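Local structure of Serine/threonine-protein acetyltransferase HopZ1a (Pseudomonas syringae pv. syringae, 5KLP) at residues A105-P111 against H124-R130; A136-I141 against V170-A176; N203-F207 against L256-F260; Y261-L267 against L296-Q301. The protein transfers acetyl groups from acetyl-CoA to serine, threonine and lysine residues of target proteins, with inositol hexakisphosphate as cofactor, and so impairs plant immunity and the microtubule network. The protein carries 10 engineered substitutions. Numbering follows the deposited sequence.

Contact 1 (A105-P111 against H124-R130); sequences AFRAIFP and HVMADVR
Strands 105-110 and 125-130 run antiparallel, axes 4.6 Å apart at 161°, in the mixed central sheet of the YopJ-family acetyltransferase domain. Phe106-Val129, Ala108-Ala127 and Phe110-Val125 are hydrogen-bonded pairs (Val129 N to Phe106 O 2.8 Å, Ala108 N to Ala127 O 2.7 Å); Arg107-Asp128 and Ile109-Met126 are non-hydrogen-bonded pairs. The side chains of the hydrogen-bonded pairs share one face, where both phenylalanines take chi1 p, laying each ring over its cross-strand valine: Val129 CB sits 3.9 Å from the Phe106 centroid, Val125 CG2 4.0 Å from that of Phe110. His124 (chi1 m) offers a ring face to Pro111 CB, 3.8 Å from its centroid. The opposite face (Arg107, Ile109, Met126, Asp128, Arg130) meets helices 189-202 and 204-215; there Asp128 (chi1 t) forms salt bridges, OD2 to Arg107 NE 2.6 Å and OD1 to Arg130 NH1 2.7 Å, and a water bridges all three side chains. The apolar face thus contrasts with a buried network in which Arg107 and Arg130 share Asp128, Arg130 having a second acidic partner, Asp208.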
# COMPACT_ATOMS: atom_id res chain seq x y z
N ALA A 105 -14.84 -5.09 9.70
CA ALA A 105 -13.98 -4.58 8.64
C ALA A 105 -12.78 -3.84 9.25
O ALA A 105 -12.96 -2.89 10.01
CB ALA A 105 -14.75 -3.67 7.70
N PHE A 106 -11.56 -4.25 8.91
CA PHE A 106 -10.40 -3.47 9.35
C PHE A 106 -9.24 -3.59 8.38
O PHE A 106 -9.25 -4.43 7.47
CB PHE A 106 -9.98 -3.88 10.77
CG PHE A 106 -9.40 -5.26 10.89
CD1 PHE A 106 -8.03 -5.47 10.77
CD2 PHE A 106 -10.21 -6.35 11.17
CE1 PHE A 106 -7.48 -6.74 10.90
CE2 PHE A 106 -9.67 -7.62 11.30
CZ PHE A 106 -8.29 -7.82 11.17
N ARG A 107 -8.24 -2.73 8.57
CA ARG A 107 -7.07 -2.73 7.71
C ARG A 107 -5.84 -2.92 8.59
O ARG A 107 -5.83 -2.52 9.76
CB ARG A 107 -6.95 -1.41 6.93
CG ARG A 107 -8.25 -0.70 6.50
CD ARG A 107 -9.17 -1.60 5.77
NE ARG A 107 -10.26 -0.97 5.02
CZ ARG A 107 -11.32 -0.34 5.54
NH1 ARG A 107 -11.44 -0.15 6.85
NH2 ARG A 107 -12.25 0.12 4.73
N ALA A 108 -4.80 -3.52 8.03
CA ALA A 108 -3.60 -3.81 8.78
C ALA A 108 -2.36 -3.52 7.94
O ALA A 108 -2.33 -3.86 6.75
CB ALA A 108 -3.59 -5.26 9.25
N ILE A 109 -1.35 -2.91 8.55
CA ILE A 109 -0.04 -2.74 7.93
C ILE A 109 0.99 -3.51 8.73
O ILE A 109 1.03 -3.41 9.96
CB ILE A 109 0.35 -1.26 7.84
CG1 ILE A 109 -0.67 -0.48 7.01
CG2 ILE A 109 1.77 -1.09 7.26
CD1 ILE A 109 -0.49 1.02 7.03
N PHE A 110 1.82 -4.29 8.06
CA PHE A 110 2.80 -5.09 8.78
C PHE A 110 3.99 -5.34 7.88
O PHE A 110 3.86 -5.36 6.66
CB PHE A 110 2.18 -6.41 9.27
CG PHE A 110 1.57 -7.24 8.17
CD1 PHE A 110 2.34 -8.15 7.47
CD2 PHE A 110 0.23 -7.11 7.85
CE1 PHE A 110 1.77 -8.93 6.44
CE2 PHE A 110 -0.34 -7.88 6.82
CZ PHE A 110 0.43 -8.79 6.12
N PRO A 111 5.17 -5.51 8.49
CA PRO A 111 6.36 -5.82 7.71
C PRO A 111 6.39 -7.31 7.37
O PRO A 111 5.59 -8.07 7.94
CB PRO A 111 7.49 -5.45 8.67
CG PRO A 111 6.91 -5.79 10.03
CD PRO A 111 5.46 -5.40 9.93
N HIS A 124 6.87 -3.59 3.80
CA HIS A 124 5.49 -3.60 4.28
C HIS A 124 4.43 -3.81 3.21
O HIS A 124 4.59 -3.42 2.06
CB HIS A 124 5.21 -2.29 5.01
CG HIS A 124 5.97 -2.15 6.29
ND1 HIS A 124 7.34 -1.98 6.33
CD2 HIS A 124 5.56 -2.17 7.58
CE1 HIS A 124 7.74 -1.89 7.58
NE2 HIS A 124 6.68 -2.01 8.36
N VAL A 125 3.32 -4.42 3.62
CA VAL A 125 2.14 -4.49 2.78
C VAL A 125 0.94 -4.07 3.62
O VAL A 125 1.06 -3.89 4.83
CB VAL A 125 1.91 -5.90 2.22
CG1 VAL A 125 3.10 -6.31 1.34
CG2 VAL A 125 1.70 -6.90 3.36
N MSE A 126 -0.20 -3.92 2.95
CA MSE A 126 -1.45 -3.56 3.60
C MSE A 126 -2.43 -4.69 3.42
O MSE A 126 -2.61 -5.18 2.30
CB MSE A 126 -2.01 -2.26 3.00
CG MSE A 126 -3.15 -1.64 3.80
SE MSE A 126 -4.90 -2.39 3.40
CE MSE A 126 -5.00 -1.91 1.49
N ALA A 127 -3.08 -5.11 4.50
CA ALA A 127 -4.14 -6.10 4.37
C ALA A 127 -5.48 -5.49 4.73
O ALA A 127 -5.63 -4.86 5.78
CB ALA A 127 -3.87 -7.33 5.24
N ASP A 128 -6.45 -5.67 3.83
CA ASP A 128 -7.82 -5.24 4.02
C ASP A 128 -8.68 -6.46 4.35
O ASP A 128 -8.73 -7.42 3.58
CB ASP A 128 -8.32 -4.54 2.74
CG ASP A 128 -9.73 -3.97 2.89
OD1 ASP A 128 -10.70 -4.73 2.74
OD2 ASP A 128 -9.86 -2.76 3.16
N VAL A 129 -9.35 -6.45 5.50
CA VAL A 129 -9.94 -7.66 6.05
C VAL A 129 -11.45 -7.52 6.26
O VAL A 129 -11.93 -6.44 6.59
CB VAL A 129 -9.28 -8.02 7.42
CG1 VAL A 129 -9.94 -9.25 8.07
CG2 VAL A 129 -7.78 -8.24 7.25
N ARG A 130 -12.19 -8.60 6.02
CA ARG A 130 -13.57 -8.72 6.47
C ARG A 130 -13.77 -9.97 7.31
O ARG A 130 -13.35 -11.07 6.92
CB ARG A 130 -14.56 -8.75 5.31
CG ARG A 130 -14.56 -7.53 4.45
CD ARG A 130 -15.10 -6.28 5.16
NE ARG A 130 -15.14 -5.18 4.20
CZ ARG A 130 -14.07 -4.48 3.82
NH1 ARG A 130 -12.88 -4.74 4.34
NH2 ARG A 130 -14.20 -3.52 2.92
O HOH W 1 -11.97 -1.62 2.13

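Contact 2 (A136-I141 against V170-A176); sequences APTIII and VPLSQVA
Strands 138-141 and 175-176 run parallel and are the two strands of a beta-alpha-beta crossover unit through helix 153-167. Ile139 pairs with Val175 and Ile140 with Ala176, CA atoms 4.9 Å apart in both. The bonds alternate as parallel strands require: Ile139 N to Gln174 O 3.1 Å, Ala176 N to Ile139 O 2.9 Å, Ile141 N to Ala176 O 2.7 Å. From Val170, already beside the first strand, the chain makes a 3-10 turn at Leu172-Ser173 and returns to enter its own strand at Val175. Ile139, chi1 m and chi2 t, stands between two valines, CD1 4.5 Å from Val170 CG1 and CB 4.4 Å from Val175 CG2; Ile141 CD1 borders Val175 from its far side, 4.5 Å from CG1. Leu162 and Leu165 of the crossover helix cover this face. At the open end Gln174, the most covered residue, lies extended along Ala136-Thr138. The backbone hydrogen bonds fix the register, while the branched aliphatic side chains meet at van der Waals range or looser beneath the helix.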
# COMPACT_ATOMS: atom_id res chain seq x y z
N ALA A 136 -14.64 -17.50 9.25
CA ALA A 136 -14.04 -17.60 7.92
C ALA A 136 -13.83 -16.23 7.26
O ALA A 136 -14.58 -15.85 6.37
CB ALA A 136 -14.90 -18.47 7.04
N PRO A 137 -12.79 -15.49 7.68
CA PRO A 137 -12.56 -14.15 7.13
C PRO A 137 -12.09 -14.17 5.68
O PRO A 137 -11.64 -15.21 5.19
CB PRO A 137 -11.45 -13.58 8.03
CG PRO A 137 -11.39 -14.50 9.21
CD PRO A 137 -11.78 -15.84 8.69
N THR A 138 -12.20 -13.04 5.00
CA THR A 138 -11.62 -12.87 3.68
C THR A 138 -10.57 -11.78 3.81
O THR A 138 -10.72 -10.87 4.62
CB THR A 138 -12.65 -12.51 2.60
OG1 THR A 138 -13.36 -11.34 3.01
CG2 THR A 138 -13.65 -13.66 2.40
N ILE A 139 -9.49 -11.91 3.04
CA ILE A 139 -8.32 -11.06 3.21
C ILE A 139 -7.74 -10.67 1.86
O ILE A 139 -7.45 -11.52 1.03
CB ILE A 139 -7.22 -11.74 4.07
CG1 ILE A 139 -7.76 -12.10 5.46
CG2 ILE A 139 -5.99 -10.84 4.21
CD1 ILE A 139 -6.84 -12.99 6.28
N ILE A 140 -7.60 -9.38 1.65
CA ILE A 140 -6.97 -8.84 0.46
C ILE A 140 -5.65 -8.20 0.87
O ILE A 140 -5.65 -7.22 1.59
CB ILE A 140 -7.83 -7.78 -0.20
CG1 ILE A 140 -9.17 -8.37 -0.63
CG2 ILE A 140 -7.10 -7.13 -1.39
CD1 ILE A 140 -10.17 -7.31 -1.00
N ILE A 141 -4.54 -8.76 0.42
CA ILE A 141 -3.25 -8.16 0.71
C ILE A 141 -2.79 -7.37 -0.50
O ILE A 141 -2.64 -7.93 -1.59
CB ILE A 141 -2.21 -9.21 1.06
CG1 ILE A 141 -2.61 -9.96 2.33
CG2 ILE A 141 -0.81 -8.58 1.22
CD1 ILE A 141 -1.83 -11.23 2.56
N VAL A 170 -7.53 -20.29 8.36
CA VAL A 170 -8.06 -19.48 7.25
C VAL A 170 -7.85 -20.21 5.93
O VAL A 170 -6.72 -20.47 5.55
CB VAL A 170 -7.37 -18.10 7.17
CG1 VAL A 170 -7.92 -17.30 5.99
CG2 VAL A 170 -7.52 -17.34 8.48
N PRO A 171 -8.96 -20.54 5.23
CA PRO A 171 -8.79 -21.15 3.90
C PRO A 171 -8.14 -20.16 2.94
O PRO A 171 -8.61 -19.03 2.81
CB PRO A 171 -10.22 -21.50 3.47
CG PRO A 171 -11.10 -20.60 4.28
CD PRO A 171 -10.38 -20.35 5.58
N LEU A 172 -7.06 -20.57 2.29
CA LEU A 172 -6.32 -19.66 1.42
C LEU A 172 -7.14 -19.30 0.19
O LEU A 172 -6.79 -18.36 -0.53
CB LEU A 172 -4.97 -20.26 1.00
CG LEU A 172 -3.94 -20.48 2.11
CD1 LEU A 172 -2.55 -20.72 1.51
CD2 LEU A 172 -3.93 -19.32 3.11
N SER A 173 -8.21 -20.04 -0.07
CA SER A 173 -9.07 -19.70 -1.19
C SER A 173 -9.85 -18.42 -0.90
O SER A 173 -10.52 -17.88 -1.78
CB SER A 173 -10.04 -20.85 -1.50
OG SER A 173 -10.90 -21.08 -0.41
N GLN A 174 -9.76 -17.94 0.34
CA GLN A 174 -10.41 -16.69 0.70
C GLN A 174 -9.37 -15.58 0.85
O GLN A 174 -9.66 -14.51 1.39
CB GLN A 174 -11.23 -16.87 1.99
CG GLN A 174 -12.27 -17.99 1.84
CD GLN A 174 -13.31 -18.03 2.95
OE1 GLN A 174 -13.31 -17.21 3.87
NE2 GLN A 174 -14.22 -18.99 2.86
N VAL A 175 -8.16 -15.83 0.36
CA VAL A 175 -7.08 -14.85 0.44
C VAL A 175 -6.58 -14.47 -0.94
O VAL A 175 -6.38 -15.34 -1.80
CB VAL A 175 -5.90 -15.39 1.29
CG1 VAL A 175 -4.80 -14.35 1.43
CG2 VAL A 175 -6.41 -15.81 2.67
N ALA A 176 -6.36 -13.17 -1.15
CA ALA A 176 -5.79 -12.66 -2.39
C ALA A 176 -4.60 -11.75 -2.14
O ALA A 176 -4.60 -10.93 -1.22
CB ALA A 176 -6.86 -11.89 -3.19

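Contact 3 (N203-F207 against L256-F260); sequences NAAQF and LPVDF
The N-terminal turn of helix 204-215 meets the 3-10 turn 258-260 within the YopJ-family acetyltransferase fold. Asn203 follows helix 189-202 and occupies the N-cap position of the next helix, though its side chain makes no capping bond. Instead, with chi1 m, it reaches across the gap: OD1 lies 3.7 Å from Pro257 CG, and ND2 is hydrogen-bonded to Lys199 O. Pro257 CG also abuts Gln206 OE1, at 3.2 Å. One helical turn beyond Asn203, Phe207 (chi1 -91°) extends its ring toward the loop, CZ 3.8 Å from Leu256 CD2 and CE1 3.6 Å from Phe260 CZ; the two rings are oblique, planes at 34° and centroids 5.8 Å apart. Phe260 also meets Tyr196 edge-to-face, and so ties the turn to helix 189-202, several of whose residues bind inositol hexakisphosphate. Above the apolar layer, Asn203 ND2 donates to Asp259 OD2 at 3.2 Å, while one water donates to both Asn203 OD1 (2.9 Å) and Asp259 OD1 (2.6 Å).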
# COMPACT_ATOMS: atom_id res chain seq x y z
N ASN A 203 -12.58 3.42 -0.93
CA ASN A 203 -13.21 2.58 -1.94
C ASN A 203 -13.76 1.30 -1.31
O ASN A 203 -13.71 0.23 -1.91
CB ASN A 203 -12.21 2.25 -3.05
CG ASN A 203 -11.74 3.51 -3.79
OD1 ASN A 203 -12.40 3.97 -4.72
ND2 ASN A 203 -10.61 4.06 -3.37
N ALA A 204 -14.31 1.43 -0.11
CA ALA A 204 -14.74 0.27 0.66
C ALA A 204 -15.79 -0.57 -0.08
O ALA A 204 -15.84 -1.79 0.07
CB ALA A 204 -15.27 0.71 2.02
N ALA A 205 -16.62 0.09 -0.89
CA ALA A 205 -17.68 -0.62 -1.61
C ALA A 205 -17.06 -1.58 -2.63
O ALA A 205 -17.49 -2.73 -2.75
CB ALA A 205 -18.65 0.37 -2.30
N GLN A 206 -16.04 -1.12 -3.33
CA GLN A 206 -15.39 -1.96 -4.32
C GLN A 206 -14.62 -3.08 -3.62
O GLN A 206 -14.57 -4.21 -4.12
CB GLN A 206 -14.46 -1.14 -5.21
CG GLN A 206 -15.06 0.20 -5.58
CD GLN A 206 -14.18 0.99 -6.53
OE1 GLN A 206 -13.51 0.41 -7.39
NE2 GLN A 206 -14.18 2.31 -6.38
N PHE A 207 -14.04 -2.78 -2.46
CA PHE A 207 -13.36 -3.83 -1.72
C PHE A 207 -14.37 -4.84 -1.18
O PHE A 207 -14.11 -6.05 -1.20
CB PHE A 207 -12.50 -3.24 -0.59
CG PHE A 207 -11.08 -2.92 -1.00
CD1 PHE A 207 -10.80 -1.87 -1.86
CD2 PHE A 207 -10.02 -3.68 -0.53
CE1 PHE A 207 -9.49 -1.60 -2.25
CE2 PHE A 207 -8.71 -3.40 -0.90
CZ PHE A 207 -8.45 -2.36 -1.76
N LEU A 256 -8.25 -3.02 -8.99
CA LEU A 256 -8.29 -1.89 -8.06
C LEU A 256 -8.53 -0.59 -8.83
O LEU A 256 -8.20 -0.51 -10.01
CB LEU A 256 -6.99 -1.80 -7.27
CG LEU A 256 -6.61 -2.99 -6.39
CD1 LEU A 256 -5.25 -2.74 -5.72
CD2 LEU A 256 -7.69 -3.25 -5.35
N PRO A 257 -9.08 0.43 -8.16
CA PRO A 257 -9.29 1.74 -8.79
C PRO A 257 -7.98 2.49 -9.03
O PRO A 257 -6.96 2.16 -8.44
CB PRO A 257 -10.14 2.50 -7.77
CG PRO A 257 -10.55 1.52 -6.74
CD PRO A 257 -9.58 0.39 -6.78
N VAL A 258 -8.03 3.50 -9.89
CA VAL A 258 -6.85 4.27 -10.28
C VAL A 258 -6.16 4.92 -9.07
O VAL A 258 -4.97 5.22 -9.09
CB VAL A 258 -7.21 5.34 -11.34
CG1 VAL A 258 -8.15 6.40 -10.75
CG2 VAL A 258 -5.95 5.97 -11.94
N ASP A 259 -6.93 5.11 -7.99
CA ASP A 259 -6.42 5.62 -6.71
C ASP A 259 -5.09 5.00 -6.35
O ASP A 259 -4.19 5.67 -5.83
CB ASP A 259 -7.40 5.29 -5.58
CG ASP A 259 -8.77 5.91 -5.79
OD1 ASP A 259 -9.36 5.70 -6.88
OD2 ASP A 259 -9.26 6.53 -4.83
N PHE A 260 -4.96 3.70 -6.63
CA PHE A 260 -3.80 2.94 -6.16
C PHE A 260 -2.56 3.18 -7.01
O PHE A 260 -1.49 2.64 -6.73
CB PHE A 260 -4.17 1.45 -6.09
CG PHE A 260 -5.10 1.15 -4.95
CD1 PHE A 260 -6.47 1.38 -5.07
CD2 PHE A 260 -4.60 0.70 -3.71
CE1 PHE A 260 -7.33 1.14 -4.00
CE2 PHE A 260 -5.45 0.46 -2.64
CZ PHE A 260 -6.82 0.68 -2.79
O HOH W 2 -11.93 5.62 -7.00

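Contact 4 (Y261-L267 against L296-Q301); sequences YKHGASL and LVQRNQ. With IHP (inositol hexakisphosphate), chain D.
The inositol hexakisphosphate pocket draws three of its binding residues, Lys262, His263 and Arg299, from this contact, where loop 261-267 meets helix 296-301. A type I turn, Tyr261 to Gly264, presents Lys262 and His263 to one phosphate: Lys262 NZ is 2.7 Å from IHP O33, and His263 NE2 3.0 Å from O23, the ring's ND1 being hydrogen-bonded to Ser324 OG. Arg299, extended (chi1 to chi3 t), grips a second phosphate, NH1 to IHP O34 2.7 Å and NH2 to O24 2.8 Å, while its NE makes a weak 3.0 Å hydrogen bond to Lys262 O. Lys262 NZ and Arg299 NH1, like charges 4.1 Å apart, face the polyanion. Away from it, Leu296 CD2 packs on Tyr261 CB (3.9 Å), and a water links Gly264 O (2.9 Å) to Asn300 ND2 (2.5 Å). Leu267 CB reaches Asn300 OD1 at 3.3 Å; Ser266 OG caps Gln269 N of helix 267-274. As Ala265-Leu267 bind CoA, the loop runs from cofactor to substrate site, consistent with the allosteric inositol-phosphate pocket of a YopJ-family acetyltransferase.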
# COMPACT_ATOMS: atom_id res chain seq x y z
N TYR A 261 -2.68 4.02 -8.03
CA TYR A 261 -1.53 4.30 -8.90
C TYR A 261 -1.11 5.76 -8.88
O TYR A 261 -0.16 6.14 -9.55
CB TYR A 261 -1.83 3.83 -10.34
CG TYR A 261 -1.69 2.32 -10.43
CD1 TYR A 261 -0.44 1.73 -10.60
CD2 TYR A 261 -2.80 1.49 -10.25
CE1 TYR A 261 -0.30 0.36 -10.63
CE2 TYR A 261 -2.66 0.11 -10.29
CZ TYR A 261 -1.41 -0.45 -10.49
OH TYR A 261 -1.26 -1.81 -10.51
N LYS A 262 -1.79 6.57 -8.08
CA LYS A 262 -1.49 8.00 -8.00
C LYS A 262 -0.05 8.31 -7.55
O LYS A 262 0.51 9.34 -7.93
CB LYS A 262 -2.48 8.69 -7.05
CG LYS A 262 -3.88 8.83 -7.59
CD LYS A 262 -4.76 9.64 -6.66
CE LYS A 262 -4.41 11.14 -6.70
NZ LYS A 262 -5.37 11.97 -5.90
N HIS A 263 0.54 7.45 -6.72
CA HIS A 263 1.90 7.68 -6.23
C HIS A 263 2.94 6.80 -6.90
O HIS A 263 4.06 6.67 -6.41
CB HIS A 263 1.93 7.48 -4.71
CG HIS A 263 1.01 8.40 -3.98
ND1 HIS A 263 1.20 9.76 -3.97
CD2 HIS A 263 -0.14 8.17 -3.32
CE1 HIS A 263 0.22 10.33 -3.30
NE2 HIS A 263 -0.61 9.39 -2.89
N GLY A 264 2.55 6.21 -8.03
CA GLY A 264 3.44 5.39 -8.82
C GLY A 264 4.66 6.20 -9.22
O GLY A 264 4.55 7.34 -9.67
N ALA A 265 5.83 5.60 -9.06
CA ALA A 265 7.08 6.30 -9.38
C ALA A 265 7.26 6.46 -10.88
O ALA A 265 7.74 7.50 -11.33
CB ALA A 265 8.27 5.56 -8.78
N SER A 266 6.84 5.46 -11.64
CA SER A 266 7.21 5.40 -13.05
C SER A 266 6.30 6.21 -13.99
O SER A 266 5.08 5.98 -14.07
CB SER A 266 7.24 3.94 -13.52
OG SER A 266 7.44 3.86 -14.92
N LEU A 267 6.91 7.14 -14.71
CA LEU A 267 6.20 7.88 -15.75
C LEU A 267 5.71 6.94 -16.86
O LEU A 267 4.59 7.08 -17.37
CB LEU A 267 7.12 8.96 -16.32
CG LEU A 267 6.70 9.57 -17.66
CD1 LEU A 267 5.34 10.27 -17.55
CD2 LEU A 267 7.77 10.51 -18.18
N LEU A 296 -3.57 10.51 -14.55
CA LEU A 296 -2.41 9.83 -13.99
C LEU A 296 -1.08 10.32 -14.58
O LEU A 296 -0.11 10.53 -13.85
CB LEU A 296 -2.57 8.33 -14.21
CG LEU A 296 -2.02 7.34 -13.20
CD1 LEU A 296 -2.40 7.72 -11.76
CD2 LEU A 296 -2.55 5.96 -13.57
N VAL A 297 -1.01 10.49 -15.90
CA VAL A 297 0.23 10.97 -16.49
C VAL A 297 0.53 12.42 -16.08
O VAL A 297 1.67 12.77 -15.77
CB VAL A 297 0.21 10.84 -18.01
CG1 VAL A 297 1.32 11.65 -18.63
CG2 VAL A 297 0.35 9.35 -18.40
N GLN A 298 -0.49 13.27 -16.05
CA GLN A 298 -0.29 14.66 -15.68
C GLN A 298 0.17 14.76 -14.23
O GLN A 298 1.04 15.58 -13.90
CB GLN A 298 -1.57 15.47 -15.88
CG GLN A 298 -1.94 15.65 -17.35
CD GLN A 298 -3.34 16.19 -17.52
OE1 GLN A 298 -4.24 15.88 -16.73
NE2 GLN A 298 -3.54 17.01 -18.54
N ARG A 299 -0.39 13.92 -13.37
CA ARG A 299 0.01 13.92 -11.98
C ARG A 299 1.47 13.52 -11.85
O ARG A 299 2.26 14.20 -11.18
CB ARG A 299 -0.86 12.98 -11.14
CG ARG A 299 -0.40 12.97 -9.71
CD ARG A 299 -1.18 12.03 -8.79
NE ARG A 299 -0.55 12.12 -7.48
CZ ARG A 299 -0.87 13.03 -6.55
NH1 ARG A 299 -1.85 13.90 -6.77
NH2 ARG A 299 -0.21 13.04 -5.40
N ASN A 300 1.84 12.43 -12.53
CA ASN A 300 3.20 11.93 -12.50
C ASN A 300 4.19 13.01 -12.91
O ASN A 300 5.22 13.21 -12.26
CB ASN A 300 3.35 10.71 -13.40
CG ASN A 300 4.70 10.02 -13.22
OD1 ASN A 300 5.72 10.50 -13.71
ND2 ASN A 300 4.70 8.89 -12.52
N GLN A 301 3.87 13.72 -13.99
CA GLN A 301 4.73 14.81 -14.45
C GLN A 301 4.79 15.99 -13.49
O GLN A 301 5.82 16.65 -13.37
CB GLN A 301 4.30 15.29 -15.84
CG GLN A 301 4.70 14.32 -16.95
CD GLN A 301 6.18 14.37 -17.30
OE1 GLN A 301 6.97 15.05 -16.63
NE2 GLN A 301 6.57 13.64 -18.33
C1 IHP D . -6.33 14.59 0.58
C2 IHP D . -5.37 13.44 0.03
C3 IHP D . -4.33 13.68 -1.13
C4 IHP D . -4.41 15.14 -1.78
C5 IHP D . -5.69 15.94 -1.60
C6 IHP D . -5.93 15.96 -0.09
O11 IHP D . -7.60 14.29 0.47
P1 IHP D . -8.82 14.16 1.64
O21 IHP D . -9.73 12.98 1.30
O31 IHP D . -9.66 15.43 1.64
O41 IHP D . -8.32 13.95 3.06
O12 IHP D . -6.01 12.24 -0.14
P2 IHP D . -5.51 10.96 0.83
O22 IHP D . -5.71 11.33 2.32
O32 IHP D . -6.23 9.63 0.56
O42 IHP D . -3.98 10.77 0.66
O13 IHP D . -4.56 12.78 -2.00
P3 IHP D . -3.71 11.49 -2.67
O23 IHP D . -3.19 10.39 -1.74
O33 IHP D . -4.91 10.97 -3.44
O43 IHP D . -2.58 11.91 -3.61
O14 IHP D . -4.08 15.13 -3.08
P4 IHP D . -2.60 15.52 -3.61
O24 IHP D . -1.60 14.37 -3.42
O34 IHP D . -2.61 15.94 -5.10
O44 IHP D . -2.04 16.72 -2.83
O15 IHP D . -6.73 15.59 -2.37
P5 IHP D . -7.36 16.58 -3.61
O25 IHP D . -6.39 17.74 -3.92
O35 IHP D . -7.55 15.77 -4.92
O45 IHP D . -8.71 17.20 -3.23
O16 IHP D . -6.80 16.92 0.23
P6 IHP D . -6.75 17.82 1.59
O26 IHP D . -5.30 18.12 1.96
O36 IHP D . -7.50 19.14 1.42
O46 IHP D . -7.40 17.07 2.76
O HOH W 3 2.50 8.19 -11.49

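Contacts 1 and 2 are successive parts of one sheet: strands 125-130 and 138-143 are neighbours, with Asp128 N 2.8 Å from Ile140 O, so antiparallel pairing passes into parallel pairing. Contacts 1, 2 and 4 are buried; contact 3, which lies against the sheet with Phe207 touching both Asp128 and Ile140, is only partly so. Its turn leads straight into the loop of contact 4, and the two meet where Val258 packs on Leu296. Contacts 2 and 4 lie on opposite sides of the chain's centre. Backbone hydrogen bonds dominate in the sheet, whereas side chains hold contact 3, and in contact 4 buried positive charge answers a bound polyphosphate rather than a carboxylate as in contact 1.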